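Long-range contacts in C-1-tetrahydrofolate synthase, cytoplasmic, putative (Trypanosoma brucei, PDB 4CJX), which probably interconverts one-carbon forms of tetrahydrofolate as a homodimeric NADP-dependent methylenetetrahydrofolate dehydrogenase and methenyltetrahydrofolate cyclohydrolase: residues B[60-65]-B[89-94]; B[184-189]-B[227-232]. All coordinates share one frame; numbering follows the deposited sequence.

Interaction 1. Residues B[60-65]-B[89-94]; sequences STIICG and FSVELP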
loop_
_atom_site.group_PDB
_atom_site.type_symbol
_atom_site.label_atom_id
_atom_site.label_comp_id
_atom_site.label_asym_id
_atom_site.label_seq_id
_atom_site.Cartn_x
_atom_site.Cartn_y
_atom_site.Cartn_z
ATOM N N SER B 60 12.430 -18.789 -13.775
ATOM C CA SER B 60 11.370 -19.224 -14.638
ATOM C C SER B 60 10.553 -18.047 -15.154
ATOM O O SER B 60 10.084 -17.252 -14.359
ATOM C CB SER B 60 10.446 -20.178 -13.899
ATOM O OG SER B 60 9.449 -20.604 -14.812
ATOM N N THR B 61 10.349 -17.966 -16.472
ATOM C CA THR B 61 9.386 -17.015 -17.057
ATOM C C THR B 61 8.288 -17.712 -17.869
ATOM O O THR B 61 8.574 -18.503 -18.763
ATOM C CB THR B 61 10.085 -16.020 -17.990
ATOM O OG1 THR B 61 10.806 -16.751 -18.976
ATOM C CG2 THR B 61 11.043 -15.115 -17.219
ATOM N N ILE B 62 7.042 -17.383 -17.551
ATOM C CA ILE B 62 5.870 -17.892 -18.220
ATOM C C ILE B 62 5.243 -16.764 -19.020
ATOM O O ILE B 62 4.930 -15.717 -18.480
ATOM C CB ILE B 62 4.831 -18.395 -17.203
ATOM C CG1 ILE B 62 5.406 -19.542 -16.351
ATOM C CG2 ILE B 62 3.559 -18.831 -17.912
ATOM C CD1 ILE B 62 4.512 -19.955 -15.196
ATOM N N ILE B 63 5.072 -16.982 -20.315
ATOM C CA ILE B 63 4.351 -16.055 -21.160
ATOM C C ILE B 63 3.131 -16.755 -21.750
ATOM O O ILE B 63 3.221 -17.887 -22.228
ATOM C CB ILE B 63 5.272 -15.452 -22.244
ATOM C CG1 ILE B 63 4.505 -14.443 -23.111
ATOM C CG2 ILE B 63 5.871 -16.530 -23.135
ATOM C CD1 ILE B 63 5.398 -13.651 -24.049
ATOM N N CYS B 64 1.983 -16.092 -21.658
ATOM C CA CYS B 64 0.752 -16.560 -22.271
ATOM C C CYS B 64 0.452 -15.658 -23.474
ATOM O O CYS B 64 0.478 -14.433 -23.354
ATOM C CB CYS B 64 -0.413 -16.487 -21.282
ATOM S SG CYS B 64 -0.253 -17.508 -19.798
ATOM N N GLY B 65 0.176 -16.270 -24.622
ATOM C CA GLY B 65 -0.183 -15.544 -25.829
ATOM C C GLY B 65 1.032 -14.992 -26.539
ATOM O O GLY B 65 2.166 -15.371 -26.249
ATOM N N PHE B 89 14.115 -21.489 -17.008
ATOM C CA PHE B 89 12.986 -22.391 -17.231
ATOM C C PHE B 89 11.942 -21.554 -17.935
ATOM O O PHE B 89 11.238 -20.754 -17.324
ATOM C CB PHE B 89 12.407 -22.925 -15.929
ATOM C CG PHE B 89 13.374 -23.703 -15.108
ATOM C CD1 PHE B 89 14.305 -23.054 -14.314
ATOM C CD2 PHE B 89 13.345 -25.102 -15.111
ATOM C CE1 PHE B 89 15.202 -23.780 -13.539
ATOM C CE2 PHE B 89 14.247 -25.834 -14.350
ATOM C CZ PHE B 89 15.175 -25.168 -13.559
ATOM N N SER B 90 11.865 -21.737 -19.240
ATOM C CA SER B 90 11.057 -20.917 -20.098
ATOM C C SER B 90 9.791 -21.653 -20.391
ATOM O O SER B 90 9.843 -22.811 -20.774
ATOM C CB SER B 90 11.831 -20.691 -21.390
ATOM O OG SER B 90 13.048 -20.025 -21.097
ATOM N N VAL B 91 8.647 -21.010 -20.200
ATOM C CA VAL B 91 7.375 -21.644 -20.536
ATOM C C VAL B 91 6.618 -20.717 -21.467
ATOM O O VAL B 91 6.625 -19.499 -21.253
ATOM C CB VAL B 91 6.519 -21.929 -19.284
ATOM C CG1 VAL B 91 5.184 -22.566 -19.672
ATOM C CG2 VAL B 91 7.269 -22.811 -18.286
ATOM N N GLU B 92 5.980 -21.292 -22.487
ATOM C CA GLU B 92 5.099 -20.564 -23.406
ATOM C C GLU B 92 3.764 -21.268 -23.491
ATOM O O GLU B 92 3.695 -22.446 -23.875
ATOM C CB GLU B 92 5.678 -20.505 -24.817
ATOM C CG GLU B 92 6.885 -19.601 -24.963
ATOM C CD GLU B 92 8.182 -20.290 -24.589
ATOM O OE1 GLU B 92 8.466 -21.367 -25.133
ATOM O OE2 GLU B 92 8.924 -19.745 -23.747
ATOM N N LEU B 93 2.699 -20.543 -23.166
ATOM C CA LEU B 93 1.351 -21.079 -23.225
ATOM C C LEU B 93 0.550 -20.267 -24.249
ATOM O O LEU B 93 0.908 -19.120 -24.548
ATOM C CB LEU B 93 0.715 -21.003 -21.826
ATOM C CG LEU B 93 1.436 -21.797 -20.721
ATOM C CD1 LEU B 93 1.062 -21.289 -19.331
ATOM C CD2 LEU B 93 1.166 -23.293 -20.845
ATOM N N PRO B 94 -0.534 -20.848 -24.783
ATOM C CA PRO B 94 -1.334 -20.159 -25.774
ATOM C C PRO B 94 -2.253 -19.136 -25.150
ATOM O O PRO B 94 -2.486 -19.155 -23.926
ATOM C CB PRO B 94 -2.158 -21.285 -26.399
ATOM C CG PRO B 94 -2.326 -22.272 -25.303
ATOM C CD PRO B 94 -1.079 -22.180 -24.464
#
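Strands 60-64 and 89-93 are the two parallel strands of a beta-alpha-beta unit in the catalytic domain, with helix 68-83 making the crossover between them. Strand 87-93 is the edge of a three-stranded sheet within this chain, and strand 58-64 is its middle member, bonded on its far side to 117-120. The axes run 4.8 Å apart and only 9° off parallel. Across them the backbone bonds zigzag from Thr61 N to Phe89 O, Val91 N to Thr61 O, Ile63 N to Val91 O, Leu93 N to Ile63 O and Gly65 N to Leu93 O. The Leu93 N to Ile63 O bond, 2.9 Å, is nearly straight at 174°. Gly65, at positive phi, donates the last of these bonds from just beyond the strand.

On the face packed against helix 99-110, Ile62 and Val91 lie side by side and point the same way, with Ile62 CG1 3.9 Å from Val91 CB. The other branch of Ile62, CG2, stands anti to the backbone N and reaches diagonally to Leu93 CD1 at 3.8 Å. Cys64 SG touches that same methyl, so CD1 sits against two residues of the central strand.

The opposite face meets helix 68-83. There Ile63 CG2 rests on Glu92 CG at 3.7 Å, where the glutamate chain bends at chi2 (84°). The carboxylate pairs through OE2 with Arg78 of that crossover helix, which also bonds Thr61 OG1, tying both strands to one guanidinium. The bound inhibitor is about 8 Å from the Thr61 side chain, without touching it.

At the start of the pairing, Phe89 O is gripped twice: Thr61 N and Ser60 OG come from opposite faces of its carbonyl plane, the hydroxyl at 3.1 Å.

Interaction 2. Residues B[184-189]-B[227-232]; sequences GKRVVV and VRASDI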
loop_
_atom_site.group_PDB
_atom_site.type_symbol
_atom_site.label_atom_id
_atom_site.label_comp_id
_atom_site.label_asym_id
_atom_site.label_seq_id
_atom_site.Cartn_x
_atom_site.Cartn_y
_atom_site.Cartn_z
ATOM N N GLY B 184 11.995 15.094 2.522
ATOM C CA GLY B 184 11.488 16.462 2.549
ATOM C C GLY B 184 11.038 16.980 1.192
ATOM O O GLY B 184 10.517 18.078 1.104
ATOM N N LYS B 185 11.225 16.194 0.132
ATOM C CA LYS B 185 10.929 16.645 -1.227
ATOM C C LYS B 185 9.518 16.288 -1.621
ATOM O O LYS B 185 8.912 15.348 -1.071
ATOM C CB LYS B 185 11.894 16.006 -2.222
ATOM C CG LYS B 185 13.343 16.317 -1.943
ATOM C CD LYS B 185 13.586 17.824 -1.882
ATOM C CE LYS B 185 15.070 18.118 -1.916
ATOM N NZ LYS B 185 15.315 19.569 -2.082
ATOM N N ARG B 186 8.992 17.043 -2.566
ATOM C CA ARG B 186 7.675 16.752 -3.100
ATOM C C ARG B 186 7.799 15.807 -4.301
ATOM O O ARG B 186 8.542 16.089 -5.268
ATOM C CB ARG B 186 6.968 18.043 -3.496
ATOM C CG ARG B 186 6.736 19.018 -2.338
ATOM C CD ARG B 186 5.528 18.611 -1.498
ATOM N NE ARG B 186 4.273 18.821 -2.233
ATOM C CZ ARG B 186 3.717 20.017 -2.409
ATOM N NH1 ARG B 186 4.290 21.099 -1.905
ATOM N NH2 ARG B 186 2.590 20.129 -3.092
ATOM N N VAL B 187 7.074 14.695 -4.229
ATOM C CA VAL B 187 7.123 13.647 -5.235
ATOM C C VAL B 187 5.745 13.459 -5.833
ATOM O O VAL B 187 4.770 13.423 -5.095
ATOM C CB VAL B 187 7.548 12.284 -4.643
ATOM C CG1 VAL B 187 7.373 11.180 -5.670
ATOM C CG2 VAL B 187 8.990 12.314 -4.190
ATOM N N VAL B 188 5.668 13.347 -7.169
ATOM C CA VAL B 188 4.446 12.878 -7.820
ATOM C C VAL B 188 4.707 11.570 -8.548
ATOM O O VAL B 188 5.693 11.430 -9.287
ATOM C CB VAL B 188 3.782 13.877 -8.802
ATOM C CG1 VAL B 188 4.702 14.282 -9.926
ATOM C CG2 VAL B 188 2.537 13.262 -9.420
ATOM N N VAL B 189 3.817 10.622 -8.304
ATOM C CA VAL B 189 3.794 9.355 -8.988
ATOM C C VAL B 189 2.507 9.386 -9.822
ATOM O O VAL B 189 1.425 9.578 -9.270
ATOM C CB VAL B 189 3.722 8.181 -7.986
ATOM C CG1 VAL B 189 3.676 6.852 -8.708
ATOM C CG2 VAL B 189 4.934 8.186 -7.085
ATOM N N VAL B 227 2.508 18.438 -10.886
ATOM C CA VAL B 227 3.835 18.246 -11.499
ATOM C C VAL B 227 4.683 19.522 -11.300
ATOM O O VAL B 227 5.882 19.433 -11.031
ATOM C CB VAL B 227 3.733 17.914 -13.026
ATOM C CG1 VAL B 227 5.075 18.039 -13.719
ATOM C CG2 VAL B 227 3.148 16.528 -13.251
ATOM N N ARG B 228 4.062 20.690 -11.441
ATOM C CA ARG B 228 4.767 21.977 -11.305
ATOM C C ARG B 228 5.395 22.136 -9.929
ATOM O O ARG B 228 6.411 22.825 -9.750
ATOM C CB ARG B 228 3.814 23.152 -11.534
ATOM C CG ARG B 228 3.528 23.457 -12.990
ATOM C CD ARG B 228 2.616 24.671 -13.137
ATOM N NE ARG B 228 2.134 24.773 -14.514
ATOM C CZ ARG B 228 0.859 24.800 -14.898
ATOM N NH1 ARG B 228 -0.134 24.779 -14.010
ATOM N NH2 ARG B 228 0.582 24.863 -16.200
ATOM N N ALA B 229 4.783 21.508 -8.940
ATOM C CA ALA B 229 5.269 21.644 -7.591
ATOM C C ALA B 229 6.214 20.496 -7.192
ATOM O O ALA B 229 6.700 20.466 -6.061
ATOM C CB ALA B 229 4.072 21.729 -6.646
ATOM N N SER B 230 6.464 19.539 -8.078
ATOM C CA SER B 230 7.162 18.348 -7.670
ATOM C C SER B 230 8.670 18.398 -7.958
ATOM O O SER B 230 9.087 18.683 -9.069
ATOM C CB SER B 230 6.551 17.115 -8.342
ATOM O OG SER B 230 5.142 17.088 -8.209
ATOM N N ASP B 231 9.466 18.091 -6.940
ATOM C CA ASP B 231 10.907 17.904 -7.068
ATOM C C ASP B 231 11.297 16.618 -7.802
ATOM O O ASP B 231 12.383 16.523 -8.376
ATOM C CB ASP B 231 11.539 17.883 -5.672
ATOM C CG ASP B 231 11.296 19.195 -4.902
ATOM O OD1 ASP B 231 11.735 20.267 -5.409
ATOM O OD2 ASP B 231 10.658 19.147 -3.813
ATOM N N ILE B 232 10.431 15.614 -7.730
ATOM C CA ILE B 232 10.690 14.334 -8.351
ATOM C C ILE B 232 9.424 13.835 -9.035
ATOM O O ILE B 232 8.355 13.810 -8.425
ATOM C CB ILE B 232 11.153 13.285 -7.323
ATOM C CG1 ILE B 232 12.523 13.647 -6.765
ATOM C CG2 ILE B 232 11.180 11.903 -7.971
ATOM C CD1 ILE B 232 12.820 12.961 -5.448
#
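The Lys185 and Asp231 side chains cross at about a right angle, Lys185 CB and CD both touching Asp231 OD2. Its ammonium NZ stays 4.9 Å from Asp231 OD1, so the two charges are near but do not touch; OD1 instead forms a salt bridge with Lys249.

Arg186 follows, with its backbone held at both ends. Its N-H points almost straight (170°) at Asp231 OD2, 3.0 Å away, using the anti lone pair of that oxygen. Its carbonyl O receives Ile232 N in the carbonyl plane at 3.1 Å, and Asp231 N more weakly. Bends at chi2 and chi3 turn the guanidinium so that one face lies over Ala229 CB, which is 4.2 Å from Arg186 NH2. The guanidinium belongs to the dimer interface as well: the side chain packs on Ile226 of the second subunit, and NH1 makes a long, weak ion pair with Asp222 of that subunit.

Here the Rossmann-type NAD(P)-binding domain brings the loop after helix 220-228 into its parallel sheet, strand 232-235 starting beside 186-190. Val187 forms the one bridge, with Ile232: its CG2 lies 3.9 Å from Ile232 CB, the two side chains slanting across each other.

Val188 N bonds Ile232 O nearly along the C=O axis. With chi1 at 59°, Val188 CG1 sits between backbone N and carbonyl carbon and comes within 3.3 Å of Ser230 OG, whose hydroxyl bonds Ile226 O of its own chain, in helix 220-228. The same methyl reaches Val227 CG2 at 4.3 Å.

The two contacts lie on opposite sides of the chain's centre and share no element: interaction 1 belongs to the catalytic domain, interaction 2 to the NAD(P)-binding domain. Interaction 1 pairs two strands along their length in five bridges, with apolar packing on one face and an arginine-centred polar group on the other. Interaction 2 sets a strand against a helix end and loop, with one bridge, and the N-H of Arg186, just before it, is met by an aspartate side chain rather than by a backbone carbonyl. Each has five buried residues, but interaction 1 has three exposed, all in 89-94, and interaction 2 none. Of the two, interaction 2 alone meets the other subunit, Arg186 among its residues there.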